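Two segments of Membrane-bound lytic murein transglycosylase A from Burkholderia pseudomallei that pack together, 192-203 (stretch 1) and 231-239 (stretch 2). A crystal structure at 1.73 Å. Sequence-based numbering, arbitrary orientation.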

# COMPACT_ATOMS: atom_id res chain seq x y z
N ASN A 192 5.80 11.84 -20.58
CA ASN A 192 6.86 12.64 -19.95
C ASN A 192 6.52 14.12 -20.01
O ASN A 192 7.24 14.93 -20.59
N GLN A 193 5.40 14.44 -19.37
CA GLN A 193 4.93 15.80 -19.17
C GLN A 193 4.68 15.95 -17.68
O GLN A 193 4.41 14.96 -16.99
N PRO A 194 4.75 17.17 -17.16
CA PRO A 194 4.78 17.34 -15.70
C PRO A 194 3.48 16.93 -15.04
O PRO A 194 2.39 17.18 -15.56
N TYR A 195 3.59 16.30 -13.86
CA TYR A 195 2.43 16.04 -13.01
C TYR A 195 1.95 17.33 -12.36
O TYR A 195 2.76 18.17 -11.93
N ARG A 196 0.63 17.49 -12.27
CA ARG A 196 0.02 18.60 -11.52
C ARG A 196 -1.21 18.07 -10.82
O ARG A 196 -2.16 17.63 -11.48
N SER A 197 -1.23 18.16 -9.50
CA SER A 197 -2.29 17.54 -8.73
C SER A 197 -3.63 18.28 -8.88
O SER A 197 -3.74 19.48 -8.62
N ILE A 198 -4.67 17.53 -9.26
CA ILE A 198 -6.00 18.12 -9.32
C ILE A 198 -6.55 18.43 -7.93
O ILE A 198 -7.42 19.30 -7.80
N GLY A 199 -6.10 17.73 -6.88
CA GLY A 199 -6.53 18.13 -5.55
C GLY A 199 -6.04 19.53 -5.18
O GLY A 199 -6.79 20.34 -4.63
N LYS A 200 -4.76 19.80 -5.43
CA LYS A 200 -4.21 21.13 -5.21
C LYS A 200 -4.94 22.18 -6.05
O LYS A 200 -5.15 23.32 -5.60
N TRP A 201 -5.34 21.82 -7.26
CA TRP A 201 -6.10 22.77 -8.06
C TRP A 201 -7.43 23.09 -7.40
O TRP A 201 -7.83 24.27 -7.31
N LEU A 202 -8.15 22.07 -6.90
CA LEU A 202 -9.44 22.39 -6.31
C LEU A 202 -9.26 23.22 -5.03
O LEU A 202 -10.06 24.11 -4.75
N LEU A 203 -8.18 22.96 -4.29
CA LEU A 203 -7.92 23.75 -3.09
C LEU A 203 -7.51 25.16 -3.45
O LEU A 203 -8.10 26.12 -2.96
N ALA A 231 -12.45 18.98 -17.84
CA ALA A 231 -11.51 20.11 -17.76
C ALA A 231 -10.62 20.03 -16.52
O ALA A 231 -9.45 20.44 -16.58
N LEU A 232 -11.13 19.52 -15.40
CA LEU A 232 -10.25 19.38 -14.24
C LEU A 232 -9.14 18.39 -14.52
O LEU A 232 -7.96 18.65 -14.22
N LEU A 233 -9.48 17.24 -15.10
CA LEU A 233 -8.44 16.25 -15.32
C LEU A 233 -7.39 16.77 -16.30
O LEU A 233 -6.19 16.49 -16.13
N ASP A 234 -7.82 17.60 -17.28
CA ASP A 234 -6.91 18.18 -18.25
C ASP A 234 -5.93 19.17 -17.63
O ASP A 234 -4.92 19.50 -18.26
N THR A 235 -6.17 19.64 -16.41
CA THR A 235 -5.17 20.49 -15.78
C THR A 235 -3.91 19.73 -15.40
O THR A 235 -2.95 20.37 -14.97
N ASN A 236 -3.89 18.38 -15.48
CA ASN A 236 -2.69 17.59 -15.27
C ASN A 236 -2.12 17.14 -16.61
O ASN A 236 -2.65 16.19 -17.20
N PRO A 237 -1.04 17.74 -17.09
CA PRO A 237 -0.54 17.35 -18.42
C PRO A 237 0.01 15.94 -18.48
O PRO A 237 0.07 15.36 -19.58
N ARG A 238 0.40 15.36 -17.35
CA ARG A 238 0.95 14.02 -17.39
C ARG A 238 -0.13 12.99 -17.73
O ARG A 238 -1.29 13.12 -17.31
N PHE A 239 0.26 11.98 -18.51
CA PHE A 239 -0.59 10.87 -18.96
C PHE A 239 0.17 9.55 -18.88
O PHE A 239 1.23 9.40 -19.51

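L232 and R238 of stretch 2 and I198 of stretch 1 cover the most surface, with P237 close behind, in a contact that buries 741 Å² in all. L232 leaves its helix sideways, but with chi1 t and chi2 p its end comes nearer stretch 1. There CD1 lies 3.7 Å from I198 CB and 3.8 Å from W201 CE3, while CD2 lies 3.8 Å from L202 CD1, so both methyls meet side chains of the opposing helix. I198 (p, t) points toward stretch 2 and extends the apolar patch, its CD1 3.7 Å from L233 CD2. T235, also directed inward with chi1 p, sets CG2 over one face of the W201 ring, 4.2 Å from NE1; its hydroxyl is spent locally, OG1 donating to L232 O at 2.7 Å.

R238 is extended (t, t, t), which carries its guanidinium to the loop backbone: NH1 donates to Q193 O at 3.0 Å and 154°, with the acceptor at the guanidinium edge. P237 points toward stretch 1; its CG is 3.0 Å from P194 O, and its CD lies over one face of the R196 guanidinium. Between these regions N236 (chi1 t) turns OD1 to accept from R196 N (3.0 Å, 152°) and, within its own stretch, from R238 N (3.1 Å), so a single oxygen ties the two loops together.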

# COMPACT_ATOMS: atom_id res chain seq x y z
CB ASN A 192 8.23 12.36 -20.56
CG ASN A 192 9.18 11.65 -19.58
OD1 ASN A 192 8.91 11.54 -18.37
ND2 ASN A 192 10.29 11.14 -20.10
CB GLN A 193 3.64 16.08 -19.97
CG GLN A 193 3.81 15.94 -21.49
CD GLN A 193 4.51 17.15 -22.13
OE1 GLN A 193 4.73 18.17 -21.49
NE2 GLN A 193 4.84 17.03 -23.41
CB PRO A 194 5.04 18.84 -15.52
CG PRO A 194 5.53 19.32 -16.84
CD PRO A 194 4.93 18.44 -17.88
CB TYR A 195 2.75 14.99 -11.93
CG TYR A 195 1.60 14.75 -10.97
CD1 TYR A 195 0.44 14.13 -11.40
CD2 TYR A 195 1.67 15.15 -9.64
CE1 TYR A 195 -0.64 13.92 -10.54
CE2 TYR A 195 0.59 14.93 -8.76
CZ TYR A 195 -0.56 14.31 -9.22
OH TYR A 195 -1.65 14.08 -8.40
CB ARG A 196 -0.35 19.78 -12.43
CG ARG A 196 0.76 20.23 -13.33
CD ARG A 196 0.52 21.61 -13.88
NE ARG A 196 1.56 21.95 -14.85
CZ ARG A 196 1.37 22.65 -15.97
NH1 ARG A 196 0.16 23.12 -16.26
NH2 ARG A 196 2.39 22.90 -16.78
CB SER A 197 -1.88 17.48 -7.25
OG SER A 197 -3.05 17.62 -6.48
CB ILE A 198 -6.95 17.21 -10.11
CG1 ILE A 198 -7.12 15.82 -9.43
CG2 ILE A 198 -6.43 17.07 -11.53
CD1 ILE A 198 -8.19 14.91 -10.10
CB LYS A 200 -2.72 21.11 -5.54
CG LYS A 200 -2.06 22.48 -5.42
CD LYS A 200 -0.55 22.36 -5.56
CE LYS A 200 0.13 23.73 -5.48
NZ LYS A 200 1.61 23.55 -5.29
CB TRP A 201 -6.32 22.22 -9.48
CG TRP A 201 -6.74 23.31 -10.42
CD1 TRP A 201 -5.93 24.04 -11.24
CD2 TRP A 201 -8.05 23.80 -10.59
NE1 TRP A 201 -6.67 24.95 -11.94
CE2 TRP A 201 -7.99 24.84 -11.56
CE3 TRP A 201 -9.29 23.45 -10.05
CZ2 TRP A 201 -9.10 25.52 -11.97
CZ3 TRP A 201 -10.40 24.14 -10.45
CH2 TRP A 201 -10.30 25.18 -11.40
CB LEU A 202 -10.25 21.11 -6.06
CG LEU A 202 -10.69 20.31 -7.29
CD1 LEU A 202 -11.08 18.85 -6.94
CD2 LEU A 202 -11.81 21.02 -8.03
CB LEU A 203 -6.85 23.09 -2.22
CG LEU A 203 -7.08 21.72 -1.57
CD1 LEU A 203 -5.81 21.27 -0.84
CD2 LEU A 203 -8.28 21.70 -0.64
CB ALA A 231 -12.27 21.44 -17.77
CB LEU A 232 -11.06 18.94 -13.02
CG LEU A 232 -10.30 18.60 -11.71
CD1 LEU A 232 -9.46 19.77 -11.15
CD2 LEU A 232 -11.29 18.03 -10.65
CB LEU A 233 -9.07 14.94 -15.79
CG LEU A 233 -10.16 14.34 -14.90
CD1 LEU A 233 -10.52 12.97 -15.33
CD2 LEU A 233 -9.67 14.25 -13.47
CB ASP A 234 -7.70 18.88 -19.35
CG ASP A 234 -8.22 17.93 -20.38
OD1 ASP A 234 -7.88 16.73 -20.33
OD2 ASP A 234 -9.00 18.40 -21.23
CB THR A 235 -5.74 21.19 -14.55
OG1 THR A 235 -5.95 20.23 -13.52
CG2 THR A 235 -7.04 21.90 -14.86
CB ASN A 236 -2.99 16.35 -14.39
CG ASN A 236 -1.80 15.41 -14.30
OD1 ASN A 236 -0.66 15.84 -14.44
ND2 ASN A 236 -2.05 14.09 -14.09
CB PRO A 237 0.54 18.41 -18.73
CG PRO A 237 0.92 18.98 -17.43
CD PRO A 237 -0.27 18.84 -16.48
CB ARG A 238 1.61 13.68 -16.06
CG ARG A 238 2.46 12.45 -16.12
CD ARG A 238 3.15 12.27 -14.80
NE ARG A 238 4.14 11.20 -14.83
CZ ARG A 238 5.30 11.24 -15.49
NH1 ARG A 238 5.64 12.31 -16.22
NH2 ARG A 238 6.13 10.20 -15.43
CB PHE A 239 -1.10 11.08 -20.40
CG PHE A 239 -2.32 10.27 -20.71
CD1 PHE A 239 -3.59 10.75 -20.36
CD2 PHE A 239 -2.20 9.00 -21.25
CE1 PHE A 239 -4.72 9.98 -20.62
CE2 PHE A 239 -3.32 8.20 -21.48
CZ PHE A 239 -4.58 8.69 -21.15